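PDB 4YF1: Lmo0812 protein from Listeria monocytogenes serovar 1/2a, which probably hydrolyses the 3'-diphosphate of guanosine 3',5'-bis(diphosphate), the bacterial alarmone, as a putative pyrophosphohydrolase of the HD-domain family. Local coordinates for residues H59-E63 with H87-K91; K114-V118 with I157-Y163. All coordinates share one frame; numbering follows the deposited sequence. Where two conformers were deposited one is given.

Contact 1 of 2, residues H59-E63 with H87-K91; sequences HDAVE and HTENK. With NA (sodium ion), chain E.
In the H87 conformer described here, the imidazoles of H59 and H87 form an offset stack, their planes 16° apart and their centroids separated by 4.4 Å. The overlap is confined to the ring margins: H59 CE1 sits over one face of H87, 3.5 Å from H87 CD2. With CG opposite the backbone N (chi1 170°), the H59 ring is carried off helix 50-64 toward H87, and E63 CG lies over the margin of one face of the H59 ring. In the same conformer H87 NE2 is hydrogen-bonded to D120 of helix 111-132, which helps to fix the rotation of the H87 ring.

Charged and polar groups hold the loop that follows helix 78-87. The peptide N-H of E89 gives E63 OE1 a nearly straight bond of 2.8 Å, angle 167°, that meets the oxygen almost along its C-O direction. The other carboxylate oxygen, E63 OE2, forms a longer salt bridge with K91 NZ at 3.6 Å. K91 folds back through bends at chi2 and chi3, and K91 NZ also forms a salt bridge with E89 OE1 at 3.1 Å. It thus lies between two acidic side chains, probably easing their mutual repulsion; K99 and R98 add further positive charge around E89.

Apolar contact is slight, with V62 CG1 lying 4.2 Å from T88 CG2. V62 O instead binds the sodium ion at 2.2 Å, as do the backbone oxygens of T65 and M67. H59 and D60 are consistent with the His-Asp pair of the HD-domain signature, together with H35 and D120, although no metal is bound to those side chains here.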
loop_
_atom_site.group_PDB
_atom_site.type_symbol
_atom_site.label_atom_id
_atom_site.label_comp_id
_atom_site.label_asym_id
_atom_site.label_seq_id
_atom_site.Cartn_x
_atom_site.Cartn_y
_atom_site.Cartn_z
ATOM N N HIS A 59 -6.897 -3.463 -1.754
ATOM C CA HIS A 59 -8.045 -4.154 -2.334
ATOM C C HIS A 59 -7.747 -5.619 -2.718
ATOM O O HIS A 59 -8.444 -6.527 -2.253
ATOM C CB HIS A 59 -8.619 -3.338 -3.507
ATOM C CG HIS A 59 -9.645 -4.067 -4.318
ATOM N ND1 HIS A 59 -10.983 -4.080 -3.995
ATOM C CD2 HIS A 59 -9.521 -4.819 -5.441
ATOM C CE1 HIS A 59 -11.643 -4.807 -4.885
ATOM N NE2 HIS A 59 -10.780 -5.255 -5.778
ATOM N N ASP A 60 -6.714 -5.844 -3.531
ATOM C CA ASP A 60 -6.340 -7.224 -3.963
ATOM C C ASP A 60 -5.871 -8.114 -2.815
ATOM O O ASP A 60 -6.038 -9.332 -2.876
ATOM C CB ASP A 60 -5.201 -7.216 -4.993
ATOM C CG ASP A 60 -5.622 -6.718 -6.361
ATOM O OD1 ASP A 60 -6.786 -6.292 -6.567
ATOM O OD2 ASP A 60 -4.748 -6.775 -7.250
ATOM N N ALA A 61 -5.267 -7.508 -1.791
ATOM C CA ALA A 61 -4.779 -8.263 -0.631
ATOM C C ALA A 61 -5.937 -8.940 0.094
ATOM O O ALA A 61 -5.829 -10.102 0.509
ATOM C CB ALA A 61 -4.024 -7.356 0.320
ATOM N N VAL A 62 -7.052 -8.220 0.234
ATOM C CA VAL A 62 -8.228 -8.770 0.910
ATOM C C VAL A 62 -8.948 -9.783 0.030
ATOM O O VAL A 62 -9.295 -10.872 0.503
ATOM C CB VAL A 62 -9.250 -7.690 1.291
ATOM C CG1 VAL A 62 -10.446 -8.321 2.004
ATOM C CG2 VAL A 62 -8.605 -6.666 2.182
ATOM N N GLU A 63 -9.203 -9.421 -1.226
ATOM C CA GLU A 63 -9.912 -10.331 -2.145
ATOM C C GLU A 63 -9.118 -11.567 -2.598
ATOM O O GLU A 63 -9.709 -12.644 -2.755
ATOM C CB GLU A 63 -10.437 -9.587 -3.386
ATOM C CG GLU A 63 -11.537 -8.572 -3.086
ATOM C CD GLU A 63 -12.364 -8.188 -4.312
ATOM O OE1 GLU A 63 -13.451 -7.608 -4.098
ATOM O OE2 GLU A 63 -11.959 -8.483 -5.481
ATOM N N HIS A 87 -15.559 -1.376 -1.230
ATOM C CA HIS A 87 -15.483 -1.955 -2.596
ATOM C C HIS A 87 -15.171 -3.454 -2.677
ATOM O O HIS A 87 -15.002 -3.994 -3.768
ATOM C CB HIS A 87 -14.459 -1.171 -3.424
ATOM C CG HIS A 87 -14.181 -1.762 -4.774
ATOM N ND1 HIS A 87 -15.134 -2.452 -5.493
ATOM C CD2 HIS A 87 -13.104 -1.653 -5.587
ATOM C CE1 HIS A 87 -14.629 -2.806 -6.663
ATOM N NE2 HIS A 87 -13.403 -2.325 -6.749
ATOM N N THR A 88 -15.135 -4.125 -1.538
ATOM C CA THR A 88 -14.790 -5.554 -1.482
ATOM C C THR A 88 -16.047 -6.341 -1.835
ATOM O O THR A 88 -17.113 -6.046 -1.325
ATOM C CB THR A 88 -14.329 -5.980 -0.063
ATOM O OG1 THR A 88 -13.149 -5.256 0.304
ATOM C CG2 THR A 88 -14.022 -7.482 -0.000
ATOM N N GLU A 89 -15.909 -7.341 -2.702
ATOM C CA GLU A 89 -17.037 -8.176 -3.104
ATOM C C GLU A 89 -17.275 -9.267 -2.069
ATOM O O GLU A 89 -16.341 -9.734 -1.430
ATOM C CB GLU A 89 -16.770 -8.842 -4.466
ATOM C CG GLU A 89 -16.681 -7.892 -5.659
ATOM C CD GLU A 89 -16.442 -8.610 -6.994
ATOM O OE1 GLU A 89 -16.054 -9.799 -7.006
ATOM O OE2 GLU A 89 -16.608 -7.960 -8.046
ATOM N N ASN A 90 -18.532 -9.636 -1.883
ATOM C CA ASN A 90 -18.858 -10.782 -1.065
ATOM C C ASN A 90 -18.753 -11.972 -2.040
ATOM O O ASN A 90 -19.654 -12.193 -2.850
ATOM C CB ASN A 90 -20.260 -10.666 -0.488
ATOM C CG ASN A 90 -20.624 -11.844 0.403
ATOM O OD1 ASN A 90 -20.287 -12.997 0.112
ATOM N ND2 ASN A 90 -21.323 -11.553 1.509
ATOM N N LYS A 91 -17.655 -12.723 -1.927
ATOM C CA LYS A 91 -17.341 -13.847 -2.845
ATOM C C LYS A 91 -18.360 -14.993 -2.863
ATOM O O LYS A 91 -18.314 -15.836 -3.764
ATOM C CB LYS A 91 -15.981 -14.454 -2.494
ATOM C CG LYS A 91 -14.798 -13.499 -2.359
ATOM C CD LYS A 91 -14.111 -13.092 -3.654
ATOM C CE LYS A 91 -14.900 -12.121 -4.512
ATOM N NZ LYS A 91 -13.967 -11.432 -5.460
HETATM NA NA NA E . -9.237 -12.346 2.207
#

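Contact 2 of 2, residues K114-V118 with I157-Y163; sequences KALIV and IKNNMEY
K114 reaches from helix 111-132 to the chain leaving helix 147-160, where its ammonium group is gripped by two backbone carbonyls. K114 NZ donates to Y163 O at 2.8 Å, in the carbonyl plane and on a lone pair, with a C=O...N angle of 136°. The second bond, from K114 NZ to M161 O, is 2.9 Å long but comes from above the carbonyl plane, 66° out of it. An extended chain with its one bend at chi4 (-93°) brings NZ to both oxygens. V106 O and R107 O also accept from K114 NZ; four acceptors for three N-H groups imply that at least one is shared, and the buried charge is met by peptide oxygens from two parts of the chain.

The receiving segment is ordered by its own bonds. I157 O takes the N-H groups of both N160 and M161, and a type I turn from N160 to Y163 is closed by Y163 N on N160 O. The amide of N160 is satisfied at both ends: ND2 by G156 O and OD1 by R107.

Along helix 111-132 from K114, the packing is apolar. V118 CG2 rests 3.7 Å from M161 CB and also touches the selenium of that selenomethionine, the two side chains crossing at about a right angle. I157 uses separate branches, CG2 against V118 and CD1 against I117 CG2, the latter pair 4.1 Å apart. Y177 of helix 172-184 touches both V118 and I157. The contact is interior helix packing of an all-helical, HD-type fold, joining helix 111-132 to the end of helix 147-160.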
loop_
_atom_site.group_PDB
_atom_site.type_symbol
_atom_site.label_atom_id
_atom_site.label_comp_id
_atom_site.label_asym_id
_atom_site.label_seq_id
_atom_site.Cartn_x
_atom_site.Cartn_y
_atom_site.Cartn_z
ATOM N N LYS A 114 -16.180 6.202 -4.747
ATOM C CA LYS A 114 -16.301 6.127 -6.226
ATOM C C LYS A 114 -14.929 6.008 -6.866
ATOM O O LYS A 114 -14.700 5.185 -7.740
ATOM C CB LYS A 114 -16.989 7.379 -6.769
ATOM C CG LYS A 114 -18.451 7.491 -6.378
ATOM C CD LYS A 114 -18.991 8.855 -6.712
ATOM C CE LYS A 114 -20.517 8.943 -6.604
ATOM N NZ LYS A 114 -21.130 8.659 -7.934
ATOM N N ALA A 115 -13.978 6.774 -6.356
ATOM C CA ALA A 115 -12.641 6.773 -6.951
ATOM C C ALA A 115 -11.940 5.420 -6.817
ATOM O O ALA A 115 -11.214 5.006 -7.725
ATOM C CB ALA A 115 -11.783 7.884 -6.346
ATOM N N LEU A 116 -12.162 4.733 -5.695
ATOM C CA LEU A 116 -11.543 3.434 -5.472
ATOM C C LEU A 116 -12.011 2.418 -6.506
ATOM O O LEU A 116 -11.207 1.609 -7.044
ATOM C CB LEU A 116 -11.906 2.934 -4.100
ATOM C CG LEU A 116 -11.119 3.685 -3.025
ATOM C CD1 LEU A 116 -11.869 3.526 -1.704
ATOM C CD2 LEU A 116 -9.702 3.142 -2.945
ATOM N N ILE A 117 -13.299 2.471 -6.784
ATOM C CA ILE A 117 -13.890 1.548 -7.779
ATOM C C ILE A 117 -13.410 1.903 -9.182
ATOM O O ILE A 117 -13.016 1.003 -9.935
ATOM C CB ILE A 117 -15.429 1.574 -7.743
ATOM C CG1 ILE A 117 -15.929 1.000 -6.416
ATOM C CG2 ILE A 117 -16.006 0.759 -8.931
ATOM C CD1 ILE A 117 -17.413 1.175 -6.129
ATOM N N VAL A 118 -13.500 3.172 -9.578
ATOM C CA VAL A 118 -13.108 3.532 -10.952
ATOM C C VAL A 118 -11.603 3.289 -11.211
ATOM O O VAL A 118 -11.247 2.747 -12.261
ATOM C CB VAL A 118 -13.540 4.939 -11.330
ATOM C CG1 VAL A 118 -13.129 5.296 -12.723
ATOM C CG2 VAL A 118 -15.038 5.147 -11.148
ATOM N N ILE A 157 -20.602 0.976 -14.652
ATOM C CA ILE A 157 -19.680 1.816 -13.864
ATOM C C ILE A 157 -19.592 3.181 -14.548
ATOM O O ILE A 157 -19.827 4.227 -13.925
ATOM C CB ILE A 157 -18.260 1.200 -13.743
ATOM C CG1 ILE A 157 -18.279 -0.179 -13.029
ATOM C CG2 ILE A 157 -17.328 2.165 -12.996
ATOM C CD1 ILE A 157 -18.925 -0.182 -11.668
ATOM N N LYS A 158 -19.295 3.162 -15.855
ATOM C CA LYS A 158 -19.170 4.401 -16.608
ATOM C C LYS A 158 -20.402 5.303 -16.496
ATOM O O LYS A 158 -20.270 6.522 -16.254
ATOM C CB LYS A 158 -18.783 4.144 -18.067
ATOM C CG LYS A 158 -18.971 5.343 -18.976
ATOM C CD LYS A 158 -18.744 4.937 -20.413
ATOM C CE LYS A 158 -19.524 5.823 -21.361
ATOM N NZ LYS A 158 -21.004 5.615 -21.220
ATOM N N ASN A 159 -21.597 4.727 -16.610
ATOM C CA ASN A 159 -22.827 5.529 -16.560
ATOM C C ASN A 159 -23.312 5.924 -15.175
ATOM O O ASN A 159 -24.254 6.685 -15.073
ATOM C CB ASN A 159 -23.943 4.812 -17.325
ATOM C CG ASN A 159 -23.647 4.756 -18.804
ATOM O OD1 ASN A 159 -22.958 5.635 -19.315
ATOM N ND2 ASN A 159 -24.110 3.723 -19.486
ATOM N N ASN A 160 -22.679 5.409 -14.133
ATOM C CA ASN A 160 -23.104 5.730 -12.764
ATOM C C ASN A 160 -22.040 6.443 -11.927
ATOM O O ASN A 160 -22.389 7.126 -10.944
ATOM C CB ASN A 160 -23.584 4.451 -12.074
ATOM C CG ASN A 160 -24.964 4.030 -12.547
ATOM O OD1 ASN A 160 -25.966 4.573 -12.104
ATOM N ND2 ASN A 160 -25.019 3.071 -13.470
HETATM N N MSE A 161 -20.782 6.382 -12.363
HETATM C CA MSE A 161 -19.669 6.960 -11.564
HETATM C C MSE A 161 -19.790 8.452 -11.295
HETATM O O MSE A 161 -19.320 8.918 -10.247
HETATM C CB MSE A 161 -18.317 6.616 -12.166
HETATM C CG MSE A 161 -18.140 7.285 -13.531
HETATM SE SE MSE A 161 -16.480 6.716 -14.387
HETATM C CE MSE A 161 -16.706 7.830 -15.965
ATOM N N GLU A 162 -20.417 9.211 -12.199
ATOM C CA GLU A 162 -20.581 10.686 -11.974
ATOM C C GLU A 162 -21.821 11.114 -11.183
ATOM O O GLU A 162 -21.922 12.287 -10.764
ATOM C CB GLU A 162 -20.566 11.436 -13.310
ATOM C CG GLU A 162 -19.252 11.265 -14.056
ATOM C CD GLU A 162 -19.129 12.169 -15.272
ATOM O OE1 GLU A 162 -20.115 12.856 -15.640
ATOM O OE2 GLU A 162 -18.024 12.209 -15.840
ATOM N N TYR A 163 -22.702 10.178 -10.892
ATOM C CA TYR A 163 -23.953 10.478 -10.216
ATOM C C TYR A 163 -23.729 11.173 -8.866
ATOM O O TYR A 163 -23.009 10.670 -8.010
ATOM C CB TYR A 163 -24.786 9.220 -9.992
ATOM C CG TYR A 163 -26.188 9.536 -9.485
ATOM C CD1 TYR A 163 -27.173 9.996 -10.367
ATOM C CD2 TYR A 163 -26.527 9.392 -8.139
ATOM C CE1 TYR A 163 -28.457 10.322 -9.919
ATOM C CE2 TYR A 163 -27.810 9.701 -7.680
ATOM C CZ TYR A 163 -28.766 10.165 -8.578
ATOM O OH TYR A 163 -30.025 10.490 -8.152
#

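How the contacts relate
Contact 1 is partly buried and contact 2 buried; their centres lie about 17 Å apart, on opposite sides of the chain's centre. They nevertheless meet through helix 111-132: in the H87 conformer described, I117 CG1 packs 3.7 Å from H87 CG, so I117 touches the ring that stacks on H59 of the probable HD signature and also joins the aliphatic packing of contact 2. Their lysines differ accordingly: K91, exposed, is paired with carboxylates, whereas K114, buried, is held by peptide carbonyls. Contact 1 combines ring stacking with a salt-bridge network beside the sodium site; contact 2 relies on aliphatic side chains and backbone acceptors. The second subunit packs near D60 and A61 but does not touch contact 2.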